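Activator of 2-hydroxyisocaproyl-CoA dehydratase (Clostridium difficile, PDB 4EHU) uses ATP hydrolysis to drive the transfer of one electron from its [4Fe-4S] cluster to (R)-2-hydroxyisocaproyl-CoA dehydratase, activating that enzyme for L-leucine fermentation. Local coordinates at residues A[34-37]-A[38-41]; A[199-203]-A[204-208]. One frame throughout, in Å; residues are numbered along the deposited sequence. Where two conformers were deposited one is given.

Contact 1. Residues A[34-37]-A[38-41]; sequences TGTT and GPSR
The bent side chain of Arg-41 slants across Thr-37: its CG passes 3.2 Å from the carbonyl O of Thr-37, and its CD sits 3.4 Å from Thr-37 OG1, which comes to the edge of the guanidinium near its plane. Arg-41 lies in the first turn of helix 38-50, Thr-37 in the loop just before it, and first-turn N-H groups need acceptors from that loop. Thr-36 supplies one in a capping bond: Gly-38 N donates to Thr-36 OG1 over 2.9 Å at 157°. With chi1 at 75°, that hydroxyl is tucked between its own N and carbonyl carbon, from where it also hydrogen-bonds Gly-33 O, so one oxygen ties the loop to the helix. Thr-37 O accepts from Arg-41 N at 3.1 Å. In one of two conformers Ser-40 OG also donates to Thr-37 O, at 2.8 Å in the carbonyl plane, on a lone pair, a grip that may not be permanent. Pro-39 brings no N-H to this first turn; its CD instead packs 3.5 Å from Thr-36 O, and its ring lies close to the side chain of the ATP-binding Ser-13. The chemistry implies a helix start fixed chiefly by the Thr-36 hydroxyl and the Thr-37 carbonyl.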
loop_
_atom_site.group_PDB
_atom_site.type_symbol
_atom_site.label_atom_id
_atom_site.label_comp_id
_atom_site.label_asym_id
_atom_site.label_seq_id
_atom_site.Cartn_x
_atom_site.Cartn_y
_atom_site.Cartn_z
ATOM N N THR A 34 -13.104 11.398 -10.072
ATOM C CA THR A 34 -12.875 11.169 -11.488
ATOM C C THR A 34 -13.570 9.884 -11.949
ATOM O O THR A 34 -13.625 8.896 -11.216
ATOM C CB THR A 34 -11.371 11.062 -11.767
ATOM O OG1 THR A 34 -11.160 10.830 -13.166
ATOM C CG2 THR A 34 -10.761 9.924 -10.955
ATOM N N GLY A 35 -14.105 9.896 -13.163
ATOM C CA GLY A 35 -14.710 8.705 -13.725
ATOM C C GLY A 35 -16.144 8.485 -13.283
ATOM O O GLY A 35 -16.798 7.550 -13.741
ATOM N N THR A 36 -16.643 9.343 -12.401
ATOM C CA THR A 36 -18.016 9.209 -11.933
ATOM C C THR A 36 -18.867 10.386 -12.367
ATOM O O THR A 36 -18.441 11.225 -13.160
ATOM C CB THR A 36 -18.095 9.091 -10.394
ATOM O OG1 THR A 36 -17.866 10.371 -9.792
ATOM C CG2 THR A 36 -17.078 8.091 -9.881
ATOM N N THR A 37 -20.085 10.429 -11.840
ATOM C CA THR A 37 -21.020 11.499 -12.140
ATOM C C THR A 37 -20.770 12.674 -11.200
ATOM O O THR A 37 -21.461 13.688 -11.255
ATOM C CB THR A 37 -22.456 11.010 -11.957
ATOM O OG1 THR A 37 -22.609 10.477 -10.635
ATOM C CG2 THR A 37 -22.776 9.922 -12.972
ATOM N N GLY A 38 -19.770 12.525 -10.340
ATOM C CA GLY A 38 -19.458 13.521 -9.331
ATOM C C GLY A 38 -19.508 14.946 -9.851
ATOM O O GLY A 38 -20.194 15.785 -9.275
ATOM N N PRO A 39 -18.769 15.229 -10.934
ATOM C CA PRO A 39 -18.696 16.565 -11.541
ATOM C C PRO A 39 -20.042 17.140 -11.985
ATOM O O PRO A 39 -20.322 18.311 -11.732
ATOM C CB PRO A 39 -17.792 16.339 -12.755
ATOM C CG PRO A 39 -16.907 15.214 -12.337
ATOM C CD PRO A 39 -17.791 14.306 -11.533
ATOM N N SER A 40 -20.866 16.335 -12.647
ATOM C CA SER A 40 -22.170 16.824 -13.077
ATOM C C SER A 40 -23.034 17.148 -11.859
ATOM O O SER A 40 -23.773 18.131 -11.861
ATOM C CB SER A 40 -22.869 15.819 -14.003
ATOM O OG SER A 40 -23.113 14.586 -13.354
ATOM N N ARG A 41 -22.922 16.338 -10.811
ATOM C CA ARG A 41 -23.686 16.553 -9.593
ATOM C C ARG A 41 -23.242 17.826 -8.875
ATOM O O ARG A 41 -24.059 18.544 -8.301
ATOM C CB ARG A 41 -23.545 15.343 -8.676
ATOM C CG ARG A 41 -24.031 14.047 -9.308
ATOM C CD ARG A 41 -23.704 12.852 -8.436
ATOM N NE ARG A 41 -24.215 13.023 -7.082
ATOM C CZ ARG A 41 -23.963 12.197 -6.072
ATOM N NH1 ARG A 41 -24.474 12.441 -4.873
ATOM N NH2 ARG A 41 -23.200 11.127 -6.262
HETATM O O HOH W 1 -19.633 14.074 -14.751
#

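Contact 2. Residues A[199-203]-A[204-208]; sequences SLVKR and IGVQR
Leu-200 O accepts from Ile-204 N at 3.1 Å and 155°, the last firm i to i+4 bond at the C-terminal end of helix 182-204, which in this actin-fold ATPase leads through a short turn into strand 210-213. The Leu-200 side chain leans on Val-107 and Asn-122 of the neighbouring sheet; Ile-204, one turn later, rests on Val-107 and Leu-120 of the same sheet. Next comes Val-201, whose O receives a weak bond from Gly-205 N, bent to 129° although the atoms are only 2.9 Å apart. Lys-202 O shares the same N-H through a second weak bond of 3.2 Å, while the extended lysine chain carries NZ to a weak bond with Glu-229 O. Arg-203 bends at chi3, and its side chain touches Leu-120. Beyond the helix Gly-205 takes positive phi, a backbone shape suited to glycine, and the chain leaves the helical path. It runs on past the helix end, bringing Val-206 alongside Val-201. Chi1 of Val-201, 175°, places CG1 anti to its backbone N, directed at Val-206, and this methyl meets Val-206 CB at 4.1 Å and CG2 at 4.2 Å.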
loop_
_atom_site.group_PDB
_atom_site.type_symbol
_atom_site.label_atom_id
_atom_site.label_comp_id
_atom_site.label_asym_id
_atom_site.label_seq_id
_atom_site.Cartn_x
_atom_site.Cartn_y
_atom_site.Cartn_z
ATOM N N SER A 199 7.309 13.148 7.089
ATOM C CA SER A 199 8.621 12.839 6.552
ATOM C C SER A 199 8.848 13.655 5.269
ATOM O O SER A 199 9.955 14.140 5.020
ATOM C CB SER A 199 8.746 11.346 6.258
ATOM O OG SER A 199 9.958 11.060 5.578
ATOM N N LEU A 200 7.803 13.804 4.462
ATOM C CA LEU A 200 7.919 14.607 3.238
ATOM C C LEU A 200 8.158 16.066 3.594
ATOM O O LEU A 200 9.023 16.732 3.017
ATOM C CB LEU A 200 6.651 14.543 2.385
ATOM C CG LEU A 200 6.184 13.196 1.887
ATOM C CD1 LEU A 200 4.975 13.435 0.998
ATOM C CD2 LEU A 200 7.309 12.495 1.126
ATOM N N VAL A 201 7.383 16.577 4.553
ATOM C CA VAL A 201 7.548 17.954 4.968
ATOM C C VAL A 201 8.956 18.224 5.476
ATOM O O VAL A 201 9.562 19.236 5.147
ATOM C CB VAL A 201 6.541 18.300 6.103
ATOM C CG1 VAL A 201 6.786 19.698 6.617
ATOM C CG2 VAL A 201 5.128 18.153 5.583
ATOM N N LYS A 202 9.478 17.327 6.313
ATOM C CA LYS A 202 10.816 17.502 6.860
ATOM C C LYS A 202 11.887 17.465 5.761
ATOM O O LYS A 202 12.874 18.192 5.810
ATOM C CB LYS A 202 11.063 16.440 7.931
ATOM C CG LYS A 202 10.158 16.662 9.160
ATOM C CD LYS A 202 10.353 15.572 10.230
ATOM C CE LYS A 202 9.462 15.829 11.443
ATOM N NZ LYS A 202 9.588 14.816 12.531
ATOM N N ARG A 203 11.675 16.632 4.758
ATOM C CA ARG A 203 12.595 16.587 3.613
ATOM C C ARG A 203 12.643 17.924 2.868
ATOM O O ARG A 203 13.722 18.388 2.474
ATOM C CB ARG A 203 12.217 15.423 2.689
ATOM C CG ARG A 203 12.626 14.047 3.217
ATOM C CD ARG A 203 11.962 12.905 2.431
ATOM N NE ARG A 203 12.370 12.893 1.026
ATOM C CZ ARG A 203 11.740 12.225 0.060
ATOM N NH1 ARG A 203 12.184 12.277 -1.196
ATOM N NH2 ARG A 203 10.662 11.508 0.345
ATOM N N ILE A 204 11.488 18.554 2.675
ATOM C CA ILE A 204 11.421 19.830 1.966
ATOM C C ILE A 204 11.879 20.979 2.850
ATOM O O ILE A 204 12.274 22.039 2.354
ATOM C CB ILE A 204 9.999 20.110 1.472
ATOM C CG1 ILE A 204 9.752 19.367 0.164
ATOM C CG2 ILE A 204 9.802 21.592 1.226
ATOM C CD1 ILE A 204 8.374 19.557 -0.400
ATOM N N GLY A 205 11.813 20.775 4.163
ATOM C CA GLY A 205 12.149 21.830 5.100
ATOM C C GLY A 205 10.933 22.676 5.420
ATOM O O GLY A 205 10.439 23.420 4.572
ATOM N N VAL A 206 10.443 22.576 6.652
ATOM C CA VAL A 206 9.223 23.300 7.011
ATOM C C VAL A 206 9.473 24.808 7.001
ATOM O O VAL A 206 10.511 25.285 7.464
ATOM C CB VAL A 206 8.665 22.837 8.378
ATOM C CG1 VAL A 206 9.576 23.270 9.496
ATOM C CG2 VAL A 206 7.249 23.372 8.582
ATOM N N GLN A 207 8.539 25.565 6.434
ATOM C CA GLN A 207 8.622 27.018 6.512
ATOM C C GLN A 207 7.240 27.591 6.765
ATOM O O GLN A 207 6.301 27.280 6.048
ATOM C CB GLN A 207 9.214 27.609 5.232
ATOM C CG GLN A 207 9.688 29.037 5.405
ATOM C CD GLN A 207 10.448 29.544 4.203
ATOM O OE1 GLN A 207 10.566 28.853 3.194
ATOM N NE2 GLN A 207 10.973 30.759 4.305
ATOM N N ARG A 208 7.113 28.424 7.791
ATOM C CA ARG A 208 5.829 29.053 8.100
ATOM C C ARG A 208 5.482 30.135 7.069
ATOM O O ARG A 208 6.372 30.769 6.515
ATOM C CB ARG A 208 5.869 29.666 9.497
ATOM C CG ARG A 208 6.249 28.675 10.564
ATOM C CD ARG A 208 6.213 29.309 11.944
ATOM N NE ARG A 208 4.844 29.498 12.414
ATOM C CZ ARG A 208 4.525 30.026 13.591
ATOM N NH1 ARG A 208 5.480 30.426 14.417
ATOM N NH2 ARG A 208 3.253 30.158 13.942
#

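From the N terminus, the chain first builds the sheet of strands 2-8, 13-19 and 23-30, and contact 1 then closes the turn from strand 23-30 into helix 38-50. Much later, after the sheet containing strands 96-100, 105-110 and 116-122 and the cysteines of the iron–sulfur site, contact 2 closes the turn from helix 182-204 towards strand 210-213. The two loops follow in series, neither nesting nor crossing. The centres of contact 1 and contact 2 stand about 34 Å apart, on opposite sides of the chain's centre, and the nearest atoms of contact 1 and contact 2 are about 20 Å apart. Together they illustrate complementary helix boundaries: one ties a helix start to the first sheet, the other a helix end to the second.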